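Local coordinates for protein 16S rRNA methylase (Uncultured bacterium, PDB 7JLZ) that probably methylates A1408 of the 16S rRNA in the 30S ribosomal subunit, a modification associated with aminoglycoside resistance, at residues Tyr38-Ala43 with Ser65-Lys70. Numbering follows the deposited sequence.
Sequences YVYKNA and SRKSQK. With SO4 (sulfate ion), chain B.
Tyr40 meets Lys67 and Ser68 in a small, largely buried side-chain contact between helices 37-45 and 58-70, on one side of the sheet. Between the two segments the nearest CA atoms are those of Tyr40 and Ser68, 6.5 Å apart. With CG anti to the backbone N (chi1 166°), the tyrosine ring reaches across to the second helix. Its CD1 edge lies 3.6 Å from Ser68 OG, near the ring plane. Farther out, Lys67 crosses the tyrosine at about a right angle, and its CE sits obliquely 3.5 Å from Tyr40 CZ. Bends at chi3 and chi4 fold the lysine chain, and NZ lies 3.5 Å from Tyr40 OH. Each helix is the connection of a beta-alpha-beta crossover in the Rossmann-like methyltransferase fold: helix 37-45 links parallel strands 26-31 and 49-55, while helix 58-70 leads from 49-55 to edge strand 76-80. Glu71, just past the second segment, accepts a hydrogen bond from Tyr40 OH and forms a salt bridge with Lys67 NZ, which also pairs with a sulfate. Ser68 OG is hydrogen-bonded to Tyr64 O and Tyr78 OH, fixing the hydroxyl beside the ring. Away from the interface, Arg66, its NH2 salt-bridged to Glu62, holds another sulfate, probably from the crystallisation liquor, at its guanidinium edge: NH2 and NE both donate to O1, and NE also to O2 at 3.1 Å (N-H...O 161°).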
ATOM      1  N   TYR A  38       4.578  -8.297  -2.056  1.00 25.03           N
ATOM      2  CA  TYR A  38       3.181  -8.116  -2.441  1.00 24.51           C
ATOM      3  C   TYR A  38       3.061  -7.642  -3.881  1.00 23.34           C
ATOM      4  O   TYR A  38       2.176  -8.089  -4.626  1.00 26.36           O
ATOM      5  CB  TYR A  38       2.536  -7.112  -1.490  1.00 25.26           C
ATOM      6  CG  TYR A  38       1.027  -6.949  -1.599  1.00 26.78           C
ATOM      7  CD1 TYR A  38       0.180  -7.835  -0.953  1.00 32.38           C
ATOM      8  CD2 TYR A  38       0.461  -5.892  -2.297  1.00 33.51           C
ATOM      9  CE1 TYR A  38      -1.175  -7.703  -1.010  1.00 37.69           C
ATOM     10  CE2 TYR A  38      -0.918  -5.743  -2.363  1.00 35.00           C
ATOM     11  CZ  TYR A  38      -1.729  -6.659  -1.715  1.00 34.62           C
ATOM     12  OH  TYR A  38      -3.094  -6.538  -1.763  1.00 42.73           O
ATOM     13  N   VAL A  39       3.956  -6.744  -4.286  1.00 24.84           N
ATOM     14  CA  VAL A  39       3.933  -6.220  -5.652  1.00 24.18           C
ATOM     15  C   VAL A  39       4.210  -7.339  -6.647  1.00 29.01           C
ATOM     16  O   VAL A  39       3.470  -7.536  -7.620  1.00 29.18           O
ATOM     17  CB  VAL A  39       4.956  -5.083  -5.788  1.00 23.72           C
ATOM     18  CG1 VAL A  39       5.064  -4.647  -7.261  1.00 27.56           C
ATOM     19  CG2 VAL A  39       4.544  -3.904  -4.889  1.00 26.17           C
ATOM     20  N   TYR A  40       5.277  -8.102  -6.398  1.00 27.37           N
ATOM     21  CA  TYR A  40       5.659  -9.210  -7.271  1.00 27.58           C
ATOM     22  C   TYR A  40       4.559 -10.264  -7.359  1.00 29.18           C
ATOM     23  O   TYR A  40       4.185 -10.704  -8.452  1.00 30.10           O
ATOM     24  CB  TYR A  40       6.955  -9.820  -6.735  1.00 31.22           C
ATOM     25  CG  TYR A  40       7.352 -11.177  -7.282  1.00 32.32           C
ATOM     26  CD1 TYR A  40       8.105 -11.292  -8.442  1.00 35.03           C
ATOM     27  CD2 TYR A  40       7.035 -12.344  -6.592  1.00 30.62           C
ATOM     28  CE1 TYR A  40       8.493 -12.547  -8.921  1.00 31.64           C
ATOM     29  CE2 TYR A  40       7.424 -13.587  -7.060  1.00 35.25           C
ATOM     30  CZ  TYR A  40       8.152 -13.680  -8.222  1.00 36.81           C
ATOM     31  OH  TYR A  40       8.540 -14.917  -8.689  1.00 40.41           O
ATOM     32  N   LYS A  41       4.050 -10.702  -6.210  1.00 28.24           N
ATOM     33  CA  LYS A  41       3.051 -11.759  -6.212  1.00 31.32           C
ATOM     34  C   LYS A  41       1.791 -11.320  -6.943  1.00 34.38           C
ATOM     35  O   LYS A  41       1.230 -12.076  -7.743  1.00 37.27           O
ATOM     36  CB  LYS A  41       2.743 -12.170  -4.775  1.00 35.63           C
ATOM     37  CG  LYS A  41       3.920 -12.836  -4.073  1.00 31.55           C
ATOM     38  CD  LYS A  41       4.152 -14.261  -4.583  1.00 36.47           C
ATOM     39  CE  LYS A  41       5.218 -15.004  -3.772  1.00 40.03           C
ATOM     40  NZ  LYS A  41       5.346 -16.447  -4.181  1.00 39.87           N
ATOM     41  N   ASN A  42       1.347 -10.083  -6.710  1.00 30.05           N
ATOM     42  CA  ASN A  42       0.112  -9.639  -7.343  1.00 31.53           C
ATOM     43  C   ASN A  42       0.310  -9.370  -8.830  1.00 29.57           C
ATOM     44  O   ASN A  42      -0.567  -9.700  -9.640  1.00 32.87           O
ATOM     45  CB  ASN A  42      -0.444  -8.422  -6.604  1.00 31.85           C
ATOM     46  CG  ASN A  42      -1.288  -8.829  -5.406  1.00 40.11           C
ATOM     47  OD1 ASN A  42      -0.875  -8.686  -4.260  1.00 37.59           O
ATOM     48  ND2 ASN A  42      -2.472  -9.363  -5.675  1.00 43.13           N
ATOM     49  N   ALA A  43       1.470  -8.827  -9.217  1.00 28.77           N
ATOM     50  CA  ALA A  43       1.764  -8.634 -10.637  1.00 31.01           C
ATOM     51  C   ALA A  43       1.719  -9.949 -11.410  1.00 33.78           C
ATOM     52  O   ALA A  43       1.147 -10.024 -12.502  1.00 34.60           O
ATOM     53  CB  ALA A  43       3.129  -7.967 -10.804  1.00 30.93           C
ATOM     54  N   SER A  65      12.723  -6.436  -6.851  1.00 27.97           N
ATOM     55  CA  SER A  65      12.850  -5.728  -8.123  1.00 30.17           C
ATOM     56  C   SER A  65      13.761  -6.492  -9.073  1.00 32.44           C
ATOM     57  O   SER A  65      13.534  -6.499 -10.289  1.00 33.10           O
ATOM     58  CB  SER A  65      13.362  -4.300  -7.910  1.00 30.83           C
ATOM     59  OG  SER A  65      14.593  -4.282  -7.202  1.00 31.24           O
ATOM     60  N   ARG A  66      14.799  -7.143  -8.534  1.00 29.67           N
ATOM     61  CA  ARG A  66      15.673  -7.966  -9.364  1.00 29.11           C
ATOM     62  C   ARG A  66      14.938  -9.212  -9.847  1.00 31.89           C
ATOM     63  O   ARG A  66      15.027  -9.572 -11.026  1.00 37.88           O
ATOM     64  CB  ARG A  66      16.935  -8.335  -8.584  1.00 32.15           C
ATOM     65  CG  ARG A  66      17.900  -9.216  -9.353  1.00 36.44           C
ATOM     66  CD  ARG A  66      18.956  -9.828  -8.437  1.00 44.62           C
ATOM     67  NE  ARG A  66      19.770  -8.814  -7.769  1.00 48.67           N
ATOM     68  CZ  ARG A  66      19.785  -8.607  -6.455  1.00 47.34           C
ATOM     69  NH1 ARG A  66      19.031  -9.343  -5.646  1.00 42.52           N
ATOM     70  NH2 ARG A  66      20.576  -7.667  -5.950  1.00 49.98           N
ATOM     71  N   LYS A  67      14.206  -9.881  -8.949  1.00 34.00           N
ATOM     72  CA  LYS A  67      13.397 -11.032  -9.351  1.00 37.30           C
ATOM     73  C   LYS A  67      12.422 -10.658 -10.457  1.00 36.76           C
ATOM     74  O   LYS A  67      12.270 -11.388 -11.442  1.00 41.86           O
ATOM     75  CB  LYS A  67      12.619 -11.592  -8.158  1.00 36.81           C
ATOM     76  CG  LYS A  67      13.351 -12.613  -7.333  1.00 42.67           C
ATOM     77  CD  LYS A  67      12.466 -13.158  -6.212  1.00 44.14           C
ATOM     78  CE  LYS A  67      11.296 -13.964  -6.749  1.00 47.83           C
ATOM     79  NZ  LYS A  67      11.673 -15.344  -7.184  1.00 51.04           N
ATOM     80  N   SER A  68      11.724  -9.533 -10.286  1.00 36.28           N
ATOM     81  CA  SER A  68      10.733  -9.109 -11.268  1.00 37.77           C
ATOM     82  C   SER A  68      11.376  -8.864 -12.625  1.00 39.73           C
ATOM     83  O   SER A  68      10.813  -9.225 -13.665  1.00 39.97           O
ATOM     84  CB  SER A  68      10.022  -7.846 -10.773  1.00 34.75           C
ATOM     85  OG  SER A  68       9.422  -8.086  -9.516  1.00 35.19           O
ATOM     86  N   GLN A  69      12.557  -8.247 -12.636  1.00 40.02           N
ATOM     87  CA  GLN A  69      13.210  -7.958 -13.904  1.00 44.35           C
ATOM     88  C   GLN A  69      13.718  -9.237 -14.551  1.00 47.70           C
ATOM     89  O   GLN A  69      13.551  -9.439 -15.759  1.00 48.28           O
ATOM     90  CB  GLN A  69      14.349  -6.968 -13.691  1.00 47.31           C
ATOM     91  CG  GLN A  69      15.043  -6.560 -14.967  1.00 59.42           C
ATOM     92  CD  GLN A  69      16.547  -6.599 -14.831  1.00 65.52           C
ATOM     93  OE1 GLN A  69      17.126  -7.647 -14.542  1.00 69.44           O
ATOM     94  NE2 GLN A  69      17.191  -5.453 -15.028  1.00 65.34           N
ATOM     95  N   LYS A  70      14.314 -10.125 -13.750  1.00 44.62           N
ATOM     96  CA  LYS A  70      14.827 -11.378 -14.288  1.00 49.32           C
ATOM     97  C   LYS A  70      13.698 -12.252 -14.814  1.00 49.99           C
ATOM     98  O   LYS A  70      13.823 -12.859 -15.883  1.00 53.05           O
ATOM     99  CB  LYS A  70      15.628 -12.122 -13.217  1.00 51.85           C
TER
HETATM  100  S   SO4 B 401      22.151  -6.485  -9.333  1.00 82.63           S
HETATM  101  O1  SO4 B 401      22.303  -6.882  -7.961  1.00 83.50           O
HETATM  102  O2  SO4 B 401      21.304  -7.427 -10.016  1.00 83.91           O
HETATM  103  O3  SO4 B 401      23.441  -6.453  -9.969  1.00 83.71           O
HETATM  104  O4  SO4 B 401      21.556  -5.177  -9.391  1.00 74.47           O